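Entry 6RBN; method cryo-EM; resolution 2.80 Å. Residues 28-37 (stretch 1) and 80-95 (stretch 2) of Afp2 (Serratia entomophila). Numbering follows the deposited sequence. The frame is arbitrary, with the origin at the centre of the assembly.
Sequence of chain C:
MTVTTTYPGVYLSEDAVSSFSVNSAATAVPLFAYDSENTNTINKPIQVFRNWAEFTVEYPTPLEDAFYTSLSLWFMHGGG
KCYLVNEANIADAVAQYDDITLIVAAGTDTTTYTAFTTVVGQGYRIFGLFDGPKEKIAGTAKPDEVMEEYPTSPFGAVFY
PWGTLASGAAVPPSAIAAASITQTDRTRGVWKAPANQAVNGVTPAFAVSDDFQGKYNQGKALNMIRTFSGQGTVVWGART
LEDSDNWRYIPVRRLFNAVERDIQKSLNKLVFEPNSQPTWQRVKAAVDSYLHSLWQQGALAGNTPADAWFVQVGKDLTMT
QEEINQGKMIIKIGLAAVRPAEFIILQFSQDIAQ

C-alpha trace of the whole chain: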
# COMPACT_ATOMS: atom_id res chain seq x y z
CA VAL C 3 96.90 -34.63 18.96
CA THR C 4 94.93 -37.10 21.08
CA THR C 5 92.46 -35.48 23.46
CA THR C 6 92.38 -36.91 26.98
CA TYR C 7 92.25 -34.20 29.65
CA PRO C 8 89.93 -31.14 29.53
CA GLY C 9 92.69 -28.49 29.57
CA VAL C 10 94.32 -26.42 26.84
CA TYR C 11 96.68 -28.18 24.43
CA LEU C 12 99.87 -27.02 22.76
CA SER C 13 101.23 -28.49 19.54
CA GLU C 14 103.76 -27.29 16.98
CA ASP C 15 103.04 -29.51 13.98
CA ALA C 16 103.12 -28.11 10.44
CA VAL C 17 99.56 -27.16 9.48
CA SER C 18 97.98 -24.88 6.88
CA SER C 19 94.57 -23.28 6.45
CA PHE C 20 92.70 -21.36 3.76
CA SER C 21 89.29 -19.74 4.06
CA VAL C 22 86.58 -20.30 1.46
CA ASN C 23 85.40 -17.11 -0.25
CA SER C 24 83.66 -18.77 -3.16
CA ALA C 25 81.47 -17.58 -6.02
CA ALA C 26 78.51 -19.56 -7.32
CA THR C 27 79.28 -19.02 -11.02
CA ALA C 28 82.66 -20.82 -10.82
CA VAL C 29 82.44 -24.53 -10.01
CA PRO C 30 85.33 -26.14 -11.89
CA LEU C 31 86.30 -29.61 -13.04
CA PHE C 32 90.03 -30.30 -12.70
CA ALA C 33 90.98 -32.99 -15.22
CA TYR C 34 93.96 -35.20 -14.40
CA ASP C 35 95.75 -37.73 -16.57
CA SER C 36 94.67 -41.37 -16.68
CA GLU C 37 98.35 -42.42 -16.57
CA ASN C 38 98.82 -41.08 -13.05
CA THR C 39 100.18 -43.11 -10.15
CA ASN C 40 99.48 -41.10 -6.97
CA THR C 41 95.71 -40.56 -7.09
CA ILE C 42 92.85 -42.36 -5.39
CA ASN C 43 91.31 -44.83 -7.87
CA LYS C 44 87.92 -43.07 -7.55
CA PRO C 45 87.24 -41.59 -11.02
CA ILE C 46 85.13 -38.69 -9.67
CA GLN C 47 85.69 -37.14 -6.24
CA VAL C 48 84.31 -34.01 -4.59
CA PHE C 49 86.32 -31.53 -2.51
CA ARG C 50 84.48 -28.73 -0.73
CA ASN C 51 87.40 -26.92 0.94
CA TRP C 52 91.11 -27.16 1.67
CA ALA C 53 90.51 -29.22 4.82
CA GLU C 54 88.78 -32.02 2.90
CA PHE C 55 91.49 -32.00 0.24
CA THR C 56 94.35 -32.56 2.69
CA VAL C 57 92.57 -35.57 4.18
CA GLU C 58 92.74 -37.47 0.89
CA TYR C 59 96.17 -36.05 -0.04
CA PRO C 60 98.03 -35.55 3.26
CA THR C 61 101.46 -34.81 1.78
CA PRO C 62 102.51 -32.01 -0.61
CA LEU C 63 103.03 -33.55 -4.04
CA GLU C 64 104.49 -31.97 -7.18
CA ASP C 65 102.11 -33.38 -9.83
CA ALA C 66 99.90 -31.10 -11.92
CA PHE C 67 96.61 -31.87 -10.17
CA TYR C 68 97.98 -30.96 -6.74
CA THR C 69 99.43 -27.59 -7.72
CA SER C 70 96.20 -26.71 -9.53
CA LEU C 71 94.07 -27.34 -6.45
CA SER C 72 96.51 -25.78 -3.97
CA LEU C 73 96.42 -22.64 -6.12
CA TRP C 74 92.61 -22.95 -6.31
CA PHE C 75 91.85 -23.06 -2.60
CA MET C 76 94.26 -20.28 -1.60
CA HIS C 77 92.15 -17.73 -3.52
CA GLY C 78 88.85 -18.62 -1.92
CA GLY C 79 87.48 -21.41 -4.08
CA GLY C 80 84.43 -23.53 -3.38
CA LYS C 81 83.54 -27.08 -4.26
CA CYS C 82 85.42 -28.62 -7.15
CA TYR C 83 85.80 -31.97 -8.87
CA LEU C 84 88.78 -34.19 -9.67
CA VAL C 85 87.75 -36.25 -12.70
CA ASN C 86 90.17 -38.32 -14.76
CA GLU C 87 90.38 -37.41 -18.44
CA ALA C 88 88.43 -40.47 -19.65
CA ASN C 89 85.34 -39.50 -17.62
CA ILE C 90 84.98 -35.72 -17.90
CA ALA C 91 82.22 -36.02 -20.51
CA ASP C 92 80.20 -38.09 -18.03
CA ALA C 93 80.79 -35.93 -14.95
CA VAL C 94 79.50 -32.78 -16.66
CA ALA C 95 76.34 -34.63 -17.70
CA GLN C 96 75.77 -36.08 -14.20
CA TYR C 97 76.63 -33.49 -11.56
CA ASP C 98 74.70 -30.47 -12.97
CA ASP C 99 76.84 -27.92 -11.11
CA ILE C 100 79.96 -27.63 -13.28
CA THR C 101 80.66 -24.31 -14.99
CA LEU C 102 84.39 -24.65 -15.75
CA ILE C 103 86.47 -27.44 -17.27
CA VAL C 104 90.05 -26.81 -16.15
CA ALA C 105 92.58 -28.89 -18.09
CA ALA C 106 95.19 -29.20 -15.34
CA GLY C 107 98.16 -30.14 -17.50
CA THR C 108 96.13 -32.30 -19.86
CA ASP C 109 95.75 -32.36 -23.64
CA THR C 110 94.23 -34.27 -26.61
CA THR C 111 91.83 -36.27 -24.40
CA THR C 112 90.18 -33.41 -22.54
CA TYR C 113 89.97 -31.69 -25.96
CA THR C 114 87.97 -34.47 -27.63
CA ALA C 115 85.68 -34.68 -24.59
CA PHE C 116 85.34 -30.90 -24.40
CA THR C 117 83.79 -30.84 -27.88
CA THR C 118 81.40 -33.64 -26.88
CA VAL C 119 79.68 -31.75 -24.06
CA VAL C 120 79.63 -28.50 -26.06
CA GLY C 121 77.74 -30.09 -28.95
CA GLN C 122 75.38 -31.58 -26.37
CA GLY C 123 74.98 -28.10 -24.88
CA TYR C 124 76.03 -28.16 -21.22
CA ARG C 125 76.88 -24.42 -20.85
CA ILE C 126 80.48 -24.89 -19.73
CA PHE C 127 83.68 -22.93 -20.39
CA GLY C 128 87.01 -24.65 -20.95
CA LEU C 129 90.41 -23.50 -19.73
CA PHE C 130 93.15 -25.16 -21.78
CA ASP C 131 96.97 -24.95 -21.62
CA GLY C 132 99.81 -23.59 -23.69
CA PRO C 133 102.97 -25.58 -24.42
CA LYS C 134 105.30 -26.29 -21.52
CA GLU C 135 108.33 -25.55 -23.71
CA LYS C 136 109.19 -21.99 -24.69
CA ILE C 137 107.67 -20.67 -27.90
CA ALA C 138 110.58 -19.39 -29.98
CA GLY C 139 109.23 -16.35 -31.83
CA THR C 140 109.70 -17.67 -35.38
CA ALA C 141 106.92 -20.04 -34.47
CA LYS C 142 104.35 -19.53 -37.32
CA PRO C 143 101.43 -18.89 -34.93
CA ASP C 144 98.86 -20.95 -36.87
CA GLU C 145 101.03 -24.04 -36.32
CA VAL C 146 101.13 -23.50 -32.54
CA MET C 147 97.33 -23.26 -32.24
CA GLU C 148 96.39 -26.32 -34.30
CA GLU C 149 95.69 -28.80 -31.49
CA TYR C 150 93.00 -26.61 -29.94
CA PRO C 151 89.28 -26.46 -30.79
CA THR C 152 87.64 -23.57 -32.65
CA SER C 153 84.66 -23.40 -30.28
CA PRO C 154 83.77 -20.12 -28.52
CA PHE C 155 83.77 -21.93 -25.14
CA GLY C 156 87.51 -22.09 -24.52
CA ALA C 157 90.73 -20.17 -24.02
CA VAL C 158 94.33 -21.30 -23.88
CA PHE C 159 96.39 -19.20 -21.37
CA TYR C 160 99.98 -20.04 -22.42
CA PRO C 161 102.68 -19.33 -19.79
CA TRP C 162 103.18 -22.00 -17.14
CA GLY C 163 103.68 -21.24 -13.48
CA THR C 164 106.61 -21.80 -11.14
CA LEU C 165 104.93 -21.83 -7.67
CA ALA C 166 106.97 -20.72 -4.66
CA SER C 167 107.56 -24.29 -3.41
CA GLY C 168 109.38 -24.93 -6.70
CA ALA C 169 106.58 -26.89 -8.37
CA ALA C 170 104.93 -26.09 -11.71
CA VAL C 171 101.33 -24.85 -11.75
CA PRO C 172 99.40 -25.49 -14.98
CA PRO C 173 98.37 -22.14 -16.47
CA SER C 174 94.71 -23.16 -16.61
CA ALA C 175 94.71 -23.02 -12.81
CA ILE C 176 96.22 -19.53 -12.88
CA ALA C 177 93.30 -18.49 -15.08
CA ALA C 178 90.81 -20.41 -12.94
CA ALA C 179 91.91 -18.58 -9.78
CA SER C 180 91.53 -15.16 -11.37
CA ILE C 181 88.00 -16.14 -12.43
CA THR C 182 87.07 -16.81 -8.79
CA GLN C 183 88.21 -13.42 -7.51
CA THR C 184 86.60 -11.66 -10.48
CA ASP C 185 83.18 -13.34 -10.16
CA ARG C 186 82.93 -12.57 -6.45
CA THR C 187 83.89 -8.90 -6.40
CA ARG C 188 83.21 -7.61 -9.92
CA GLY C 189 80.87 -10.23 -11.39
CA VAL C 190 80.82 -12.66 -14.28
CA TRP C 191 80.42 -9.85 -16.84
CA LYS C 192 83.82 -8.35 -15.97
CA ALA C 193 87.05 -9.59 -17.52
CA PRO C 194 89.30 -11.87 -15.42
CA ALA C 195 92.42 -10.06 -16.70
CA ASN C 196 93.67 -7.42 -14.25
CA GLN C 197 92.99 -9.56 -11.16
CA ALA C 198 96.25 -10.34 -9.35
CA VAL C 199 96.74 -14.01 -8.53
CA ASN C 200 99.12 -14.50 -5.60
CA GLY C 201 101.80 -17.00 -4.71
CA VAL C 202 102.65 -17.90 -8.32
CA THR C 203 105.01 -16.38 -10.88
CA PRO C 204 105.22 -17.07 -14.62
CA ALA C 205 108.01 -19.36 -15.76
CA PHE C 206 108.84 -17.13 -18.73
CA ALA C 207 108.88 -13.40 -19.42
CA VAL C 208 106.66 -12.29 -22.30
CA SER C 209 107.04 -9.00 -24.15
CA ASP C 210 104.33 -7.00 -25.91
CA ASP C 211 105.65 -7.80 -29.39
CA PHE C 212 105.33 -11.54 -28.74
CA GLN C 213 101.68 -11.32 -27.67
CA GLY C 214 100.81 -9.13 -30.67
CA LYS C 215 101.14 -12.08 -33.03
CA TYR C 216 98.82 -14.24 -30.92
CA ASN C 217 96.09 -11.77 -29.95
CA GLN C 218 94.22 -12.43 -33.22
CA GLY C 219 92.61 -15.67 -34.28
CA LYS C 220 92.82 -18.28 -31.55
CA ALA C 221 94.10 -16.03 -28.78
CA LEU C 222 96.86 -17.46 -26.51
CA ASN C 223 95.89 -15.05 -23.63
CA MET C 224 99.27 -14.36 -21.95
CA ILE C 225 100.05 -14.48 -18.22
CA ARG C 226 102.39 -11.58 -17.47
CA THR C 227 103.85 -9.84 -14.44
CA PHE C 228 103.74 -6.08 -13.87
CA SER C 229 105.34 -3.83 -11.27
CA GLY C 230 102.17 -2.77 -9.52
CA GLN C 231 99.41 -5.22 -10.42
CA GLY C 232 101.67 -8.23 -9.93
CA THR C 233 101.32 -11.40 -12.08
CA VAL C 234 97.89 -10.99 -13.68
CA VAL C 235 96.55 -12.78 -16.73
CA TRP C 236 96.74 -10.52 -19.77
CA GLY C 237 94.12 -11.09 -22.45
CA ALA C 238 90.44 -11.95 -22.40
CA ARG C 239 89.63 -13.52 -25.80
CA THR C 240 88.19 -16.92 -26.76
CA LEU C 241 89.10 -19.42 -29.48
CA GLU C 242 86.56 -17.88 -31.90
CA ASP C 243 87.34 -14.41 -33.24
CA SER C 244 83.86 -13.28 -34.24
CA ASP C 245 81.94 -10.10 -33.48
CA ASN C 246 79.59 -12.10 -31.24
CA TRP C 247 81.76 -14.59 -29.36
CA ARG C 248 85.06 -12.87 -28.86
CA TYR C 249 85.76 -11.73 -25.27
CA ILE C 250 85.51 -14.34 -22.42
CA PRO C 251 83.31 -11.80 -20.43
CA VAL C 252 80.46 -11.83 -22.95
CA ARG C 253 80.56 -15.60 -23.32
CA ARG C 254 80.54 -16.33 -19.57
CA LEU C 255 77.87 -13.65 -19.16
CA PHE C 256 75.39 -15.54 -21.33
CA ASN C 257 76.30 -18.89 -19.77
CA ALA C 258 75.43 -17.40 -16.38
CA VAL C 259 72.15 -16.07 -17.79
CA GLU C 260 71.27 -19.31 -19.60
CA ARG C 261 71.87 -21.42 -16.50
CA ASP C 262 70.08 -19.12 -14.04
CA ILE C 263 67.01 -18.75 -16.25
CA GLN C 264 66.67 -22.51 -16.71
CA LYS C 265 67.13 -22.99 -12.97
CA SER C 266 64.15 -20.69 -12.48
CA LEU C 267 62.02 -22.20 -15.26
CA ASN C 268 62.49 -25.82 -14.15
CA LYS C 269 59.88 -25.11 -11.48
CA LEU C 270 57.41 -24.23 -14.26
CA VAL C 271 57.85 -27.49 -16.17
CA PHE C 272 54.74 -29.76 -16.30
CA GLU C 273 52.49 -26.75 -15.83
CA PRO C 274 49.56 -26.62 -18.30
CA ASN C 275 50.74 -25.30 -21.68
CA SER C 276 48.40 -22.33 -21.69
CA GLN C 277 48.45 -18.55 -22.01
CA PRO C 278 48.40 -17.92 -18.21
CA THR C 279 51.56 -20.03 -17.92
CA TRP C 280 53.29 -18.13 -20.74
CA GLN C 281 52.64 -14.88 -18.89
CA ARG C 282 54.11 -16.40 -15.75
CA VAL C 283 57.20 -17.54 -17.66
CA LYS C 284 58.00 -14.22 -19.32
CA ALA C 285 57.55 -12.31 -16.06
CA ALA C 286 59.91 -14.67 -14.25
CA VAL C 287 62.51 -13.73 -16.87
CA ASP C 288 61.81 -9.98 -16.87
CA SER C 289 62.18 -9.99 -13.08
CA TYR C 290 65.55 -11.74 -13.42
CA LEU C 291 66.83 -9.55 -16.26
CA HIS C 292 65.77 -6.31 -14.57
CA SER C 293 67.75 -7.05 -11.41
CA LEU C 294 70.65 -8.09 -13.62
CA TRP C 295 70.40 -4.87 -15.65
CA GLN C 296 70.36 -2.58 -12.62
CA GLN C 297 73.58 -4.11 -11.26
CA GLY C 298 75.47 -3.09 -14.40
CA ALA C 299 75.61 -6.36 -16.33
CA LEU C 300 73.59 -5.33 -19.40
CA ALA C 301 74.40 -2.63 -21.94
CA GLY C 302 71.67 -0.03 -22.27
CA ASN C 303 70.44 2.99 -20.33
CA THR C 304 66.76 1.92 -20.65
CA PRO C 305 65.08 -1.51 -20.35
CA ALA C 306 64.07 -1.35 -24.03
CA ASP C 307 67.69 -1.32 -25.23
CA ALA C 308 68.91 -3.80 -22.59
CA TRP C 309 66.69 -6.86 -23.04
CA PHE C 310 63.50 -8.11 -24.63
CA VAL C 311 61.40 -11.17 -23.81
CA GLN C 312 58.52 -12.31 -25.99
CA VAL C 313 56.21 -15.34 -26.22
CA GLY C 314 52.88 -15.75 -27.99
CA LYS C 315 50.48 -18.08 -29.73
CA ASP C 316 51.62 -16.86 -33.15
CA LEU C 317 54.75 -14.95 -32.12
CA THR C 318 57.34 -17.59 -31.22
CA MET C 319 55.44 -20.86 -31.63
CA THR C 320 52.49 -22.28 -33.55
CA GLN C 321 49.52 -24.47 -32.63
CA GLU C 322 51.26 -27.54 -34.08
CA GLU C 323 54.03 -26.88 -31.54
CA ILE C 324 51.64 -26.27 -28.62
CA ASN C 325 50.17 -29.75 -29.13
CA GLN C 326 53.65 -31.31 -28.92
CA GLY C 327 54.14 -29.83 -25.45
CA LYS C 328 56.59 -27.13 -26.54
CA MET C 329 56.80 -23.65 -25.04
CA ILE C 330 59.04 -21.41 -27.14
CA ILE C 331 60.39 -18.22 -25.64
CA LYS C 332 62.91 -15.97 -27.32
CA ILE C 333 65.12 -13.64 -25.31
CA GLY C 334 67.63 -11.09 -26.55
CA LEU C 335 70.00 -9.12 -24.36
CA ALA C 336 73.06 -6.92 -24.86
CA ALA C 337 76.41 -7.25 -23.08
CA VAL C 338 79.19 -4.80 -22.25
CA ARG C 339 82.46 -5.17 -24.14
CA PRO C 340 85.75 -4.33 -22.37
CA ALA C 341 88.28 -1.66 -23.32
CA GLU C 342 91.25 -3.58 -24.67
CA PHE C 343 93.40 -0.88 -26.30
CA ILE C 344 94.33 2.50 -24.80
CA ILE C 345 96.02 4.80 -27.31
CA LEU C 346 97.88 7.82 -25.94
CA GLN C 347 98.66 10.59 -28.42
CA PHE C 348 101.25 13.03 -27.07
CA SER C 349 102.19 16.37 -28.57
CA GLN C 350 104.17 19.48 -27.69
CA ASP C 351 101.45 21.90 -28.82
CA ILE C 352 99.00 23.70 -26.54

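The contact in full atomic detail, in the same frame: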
# COMPACT_ATOMS: atom_id res chain seq x y z
N ALA C 28 81.38 -20.19 -10.51
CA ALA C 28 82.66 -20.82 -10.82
C ALA C 28 82.76 -22.10 -10.00
O ALA C 28 83.26 -22.09 -8.87
CB ALA C 28 83.82 -19.87 -10.54
N VAL C 29 82.28 -23.19 -10.57
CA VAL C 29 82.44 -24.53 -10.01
C VAL C 29 83.19 -25.37 -11.03
O VAL C 29 82.62 -25.82 -12.02
CB VAL C 29 81.09 -25.16 -9.65
CG1 VAL C 29 81.28 -26.57 -9.12
CG2 VAL C 29 80.34 -24.31 -8.65
N PRO C 30 84.49 -25.58 -10.83
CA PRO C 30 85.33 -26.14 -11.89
C PRO C 30 85.45 -27.66 -11.82
O PRO C 30 85.16 -28.30 -10.81
CB PRO C 30 86.69 -25.49 -11.61
CG PRO C 30 86.70 -25.39 -10.15
CD PRO C 30 85.30 -25.10 -9.71
N LEU C 31 85.90 -28.22 -12.94
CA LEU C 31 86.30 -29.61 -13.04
C LEU C 31 87.79 -29.62 -13.37
O LEU C 31 88.19 -29.13 -14.43
CB LEU C 31 85.48 -30.34 -14.10
CG LEU C 31 85.63 -31.85 -14.33
CD1 LEU C 31 84.32 -32.43 -14.77
CD2 LEU C 31 86.65 -32.14 -15.41
N PHE C 32 88.59 -30.18 -12.48
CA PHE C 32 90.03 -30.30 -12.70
C PHE C 32 90.31 -31.68 -13.28
O PHE C 32 90.20 -32.69 -12.57
CB PHE C 32 90.80 -30.07 -11.41
CG PHE C 32 90.78 -28.65 -10.94
CD1 PHE C 32 91.67 -27.73 -11.46
CD2 PHE C 32 89.86 -28.24 -10.00
CE1 PHE C 32 91.65 -26.42 -11.03
CE2 PHE C 32 89.84 -26.94 -9.57
CZ PHE C 32 90.74 -26.03 -10.08
N ALA C 33 90.69 -31.73 -14.55
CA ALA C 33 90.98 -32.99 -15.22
C ALA C 33 92.42 -33.39 -14.96
O ALA C 33 93.34 -32.58 -15.13
CB ALA C 33 90.73 -32.87 -16.72
N TYR C 34 92.62 -34.64 -14.54
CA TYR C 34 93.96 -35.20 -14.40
C TYR C 34 94.14 -36.36 -15.38
O TYR C 34 93.18 -36.89 -15.93
CB TYR C 34 94.23 -35.65 -12.96
CG TYR C 34 93.37 -36.77 -12.44
CD1 TYR C 34 92.15 -36.51 -11.83
CD2 TYR C 34 93.79 -38.09 -12.50
CE1 TYR C 34 91.37 -37.53 -11.33
CE2 TYR C 34 93.02 -39.12 -12.00
CZ TYR C 34 91.81 -38.83 -11.42
OH TYR C 34 91.03 -39.85 -10.92
N ASP C 35 95.40 -36.74 -15.57
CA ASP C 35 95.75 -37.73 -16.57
C ASP C 35 95.40 -39.13 -16.07
O ASP C 35 95.50 -39.43 -14.88
CB ASP C 35 97.24 -37.65 -16.90
CG ASP C 35 97.61 -38.38 -18.18
OD1 ASP C 35 96.73 -38.96 -18.84
OD2 ASP C 35 98.81 -38.38 -18.53
N SER C 36 95.00 -39.99 -17.01
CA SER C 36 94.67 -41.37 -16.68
C SER C 36 95.92 -42.16 -16.29
O SER C 36 95.87 -43.05 -15.44
CB SER C 36 93.96 -42.03 -17.86
OG SER C 36 94.82 -42.13 -18.97
N GLU C 37 97.05 -41.83 -16.91
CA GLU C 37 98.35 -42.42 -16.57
C GLU C 37 98.99 -41.66 -15.40
O GLU C 37 100.03 -41.02 -15.53
CB GLU C 37 99.24 -42.43 -17.81
CG GLU C 37 100.46 -43.38 -17.78
CD GLU C 37 101.76 -42.71 -17.37
OE1 GLU C 37 101.93 -41.50 -17.67
OE2 GLU C 37 102.62 -43.38 -16.77
N GLY C 80 85.46 -22.75 -4.02
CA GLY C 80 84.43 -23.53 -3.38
C GLY C 80 84.57 -25.00 -3.67
O GLY C 80 85.68 -25.53 -3.65
N LYS C 81 83.46 -25.67 -3.93
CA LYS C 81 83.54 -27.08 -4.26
C LYS C 81 84.06 -27.26 -5.68
O LYS C 81 83.86 -26.41 -6.55
CB LYS C 81 82.18 -27.76 -4.08
CG LYS C 81 81.10 -27.33 -5.04
CD LYS C 81 79.80 -28.02 -4.70
CE LYS C 81 79.87 -29.51 -5.01
NZ LYS C 81 78.57 -30.19 -4.77
N CYS C 82 84.76 -28.36 -5.89
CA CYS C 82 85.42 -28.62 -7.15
C CYS C 82 85.60 -30.12 -7.29
O CYS C 82 85.52 -30.87 -6.31
CB CYS C 82 86.77 -27.90 -7.24
SG CYS C 82 87.91 -28.44 -5.97
N TYR C 83 85.85 -30.56 -8.52
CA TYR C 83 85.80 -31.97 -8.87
C TYR C 83 87.13 -32.40 -9.48
O TYR C 83 87.63 -31.73 -10.39
CB TYR C 83 84.67 -32.24 -9.86
CG TYR C 83 83.26 -32.02 -9.32
CD1 TYR C 83 82.98 -32.10 -7.97
CD2 TYR C 83 82.23 -31.69 -10.18
CE1 TYR C 83 81.70 -31.87 -7.50
CE2 TYR C 83 80.95 -31.46 -9.71
CZ TYR C 83 80.70 -31.56 -8.37
OH TYR C 83 79.43 -31.34 -7.89
N LEU C 84 87.70 -33.49 -8.98
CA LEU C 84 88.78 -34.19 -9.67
C LEU C 84 88.18 -35.34 -10.47
O LEU C 84 87.71 -36.33 -9.90
CB LEU C 84 89.83 -34.72 -8.71
CG LEU C 84 90.88 -33.75 -8.21
CD1 LEU C 84 91.80 -34.46 -7.24
CD2 LEU C 84 91.66 -33.22 -9.41
N VAL C 85 88.22 -35.22 -11.79
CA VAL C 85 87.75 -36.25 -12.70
C VAL C 85 88.91 -36.62 -13.62
O VAL C 85 89.58 -35.73 -14.14
CB VAL C 85 86.53 -35.77 -13.51
CG1 VAL C 85 86.03 -36.85 -14.43
CG2 VAL C 85 85.42 -35.31 -12.58
N ASN C 86 89.16 -37.92 -13.79
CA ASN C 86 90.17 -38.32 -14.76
C ASN C 86 89.69 -38.07 -16.18
O ASN C 86 88.48 -38.02 -16.44
CB ASN C 86 90.57 -39.79 -14.57
CG ASN C 86 89.40 -40.74 -14.58
OD1 ASN C 86 88.25 -40.34 -14.73
ND2 ASN C 86 89.69 -42.03 -14.42
N GLU C 87 90.64 -37.92 -17.10
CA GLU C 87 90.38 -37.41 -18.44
C GLU C 87 89.46 -38.30 -19.27
O GLU C 87 88.87 -37.82 -20.25
CB GLU C 87 91.70 -37.22 -19.19
CG GLU C 87 92.44 -38.52 -19.42
CD GLU C 87 93.73 -38.36 -20.19
OE1 GLU C 87 94.09 -37.22 -20.51
OE2 GLU C 87 94.38 -39.39 -20.48
N ALA C 88 89.31 -39.57 -18.91
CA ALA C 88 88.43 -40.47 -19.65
C ALA C 88 87.00 -40.42 -19.15
O ALA C 88 86.17 -41.19 -19.64
CB ALA C 88 88.96 -41.90 -19.56
N ASN C 89 86.68 -39.55 -18.20
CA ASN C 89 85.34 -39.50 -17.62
C ASN C 89 84.80 -38.09 -17.49
O ASN C 89 83.80 -37.89 -16.80
CB ASN C 89 85.33 -40.17 -16.25
CG ASN C 89 85.56 -41.66 -16.32
OD1 ASN C 89 85.02 -42.34 -17.19
ND2 ASN C 89 86.37 -42.18 -15.42
N ILE C 90 85.43 -37.09 -18.12
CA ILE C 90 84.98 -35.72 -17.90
C ILE C 90 83.72 -35.42 -18.70
O ILE C 90 82.97 -34.52 -18.34
CB ILE C 90 86.11 -34.71 -18.20
CG1 ILE C 90 86.43 -34.56 -19.69
CG2 ILE C 90 87.38 -35.11 -17.50
CD1 ILE C 90 85.86 -33.28 -20.32
N ALA C 91 83.47 -36.17 -19.77
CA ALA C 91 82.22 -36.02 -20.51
C ALA C 91 81.04 -36.58 -19.74
O ALA C 91 79.90 -36.16 -19.98
CB ALA C 91 82.32 -36.68 -21.88
N ASP C 92 81.28 -37.53 -18.84
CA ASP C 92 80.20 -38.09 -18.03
C ASP C 92 79.92 -37.22 -16.82
O ASP C 92 78.75 -37.05 -16.44
CB ASP C 92 80.56 -39.50 -17.59
CG ASP C 92 80.61 -40.47 -18.75
OD1 ASP C 92 79.88 -40.26 -19.74
OD2 ASP C 92 81.39 -41.45 -18.67
N ALA C 93 80.96 -36.66 -16.20
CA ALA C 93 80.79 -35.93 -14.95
C ALA C 93 80.07 -34.60 -15.17
O ALA C 93 79.37 -34.12 -14.27
CB ALA C 93 82.14 -35.69 -14.29
N VAL C 94 80.24 -33.99 -16.34
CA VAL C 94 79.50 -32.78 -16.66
C VAL C 94 78.02 -33.10 -16.84
O VAL C 94 77.15 -32.35 -16.38
CB VAL C 94 80.11 -32.11 -17.90
CG1 VAL C 94 79.28 -30.93 -18.36
CG2 VAL C 94 81.52 -31.65 -17.60
N ALA C 95 77.72 -34.24 -17.46
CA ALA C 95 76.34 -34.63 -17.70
C ALA C 95 75.64 -35.18 -16.46
O ALA C 95 74.41 -35.30 -16.48
CB ALA C 95 76.29 -35.66 -18.82

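Parallel β-strands followed by a helix illustrate a general principle: side chains alternate between the faces of a sheet while the backbone ties the strands together. In Afp2 the apolar centre is Leu31. Its side chain leaves the sheet on the face shared with Tyr83, Ala33 and Val85: Leu31 CD1 lies 3.8 Å from Val85 CG2 and 4.0 Å from Ala93 CB, and Leu31 CD2 lies 3.7 Å from Ile90 CG2. Leu31, Val85, Ile90 and Ala93 are all buried, which suits aliphatic side chains with no polar groups to satisfy. Helix 90-95 thus packs over this face, running nearly antiparallel to strand 30-34. The single methyl of Ala33 adds to this apolar layer: Ala33 CB sits 4.1 Å from Ile90 CG2. In all, the two stretches bury 861 Å² between them, both sides summed.

The other face carries Phe32, Leu84, Tyr34 and Asn86. Leu84 CD2 fits between the two aromatic residues, 3.8 Å from Phe32 CB and 4.1 Å from Tyr34 CD1. Tyr34, in the p rotamer, lays its ring against the neighbouring strand, and Asn86 CB sits over one ring face, 3.9 Å from the centroid, in a CH-π contact.

Between these faces runs the parallel ladder. Phe32 N donates to Tyr83 O (2.8 Å) and Tyr34 N to Val85 O (3.3 Å); in return Tyr83 N donates to Pro30 O (3.3 Å) and Val85 N, weakly, to Phe32 O (3.3 Å). Pro30, lacking an amide hydrogen, still serves as acceptor, and Pro30 CG packs 3.8 Å from Cys82 CB.

Toward solvent the contact becomes polar, and Asp35, Ser36 and Glu87 are at least partly exposed, as suits carboxylates and a hydroxyl. Glu87 N makes a weak bond to Tyr34 O (3.0 Å), and Glu87 OE2 accepts a hydrogen bond from Ser36 OG (3.2 Å). Asp35 OD1 lies 2.9 Å from Glu87 OE2, a close approach of like charges rather than a salt bridge.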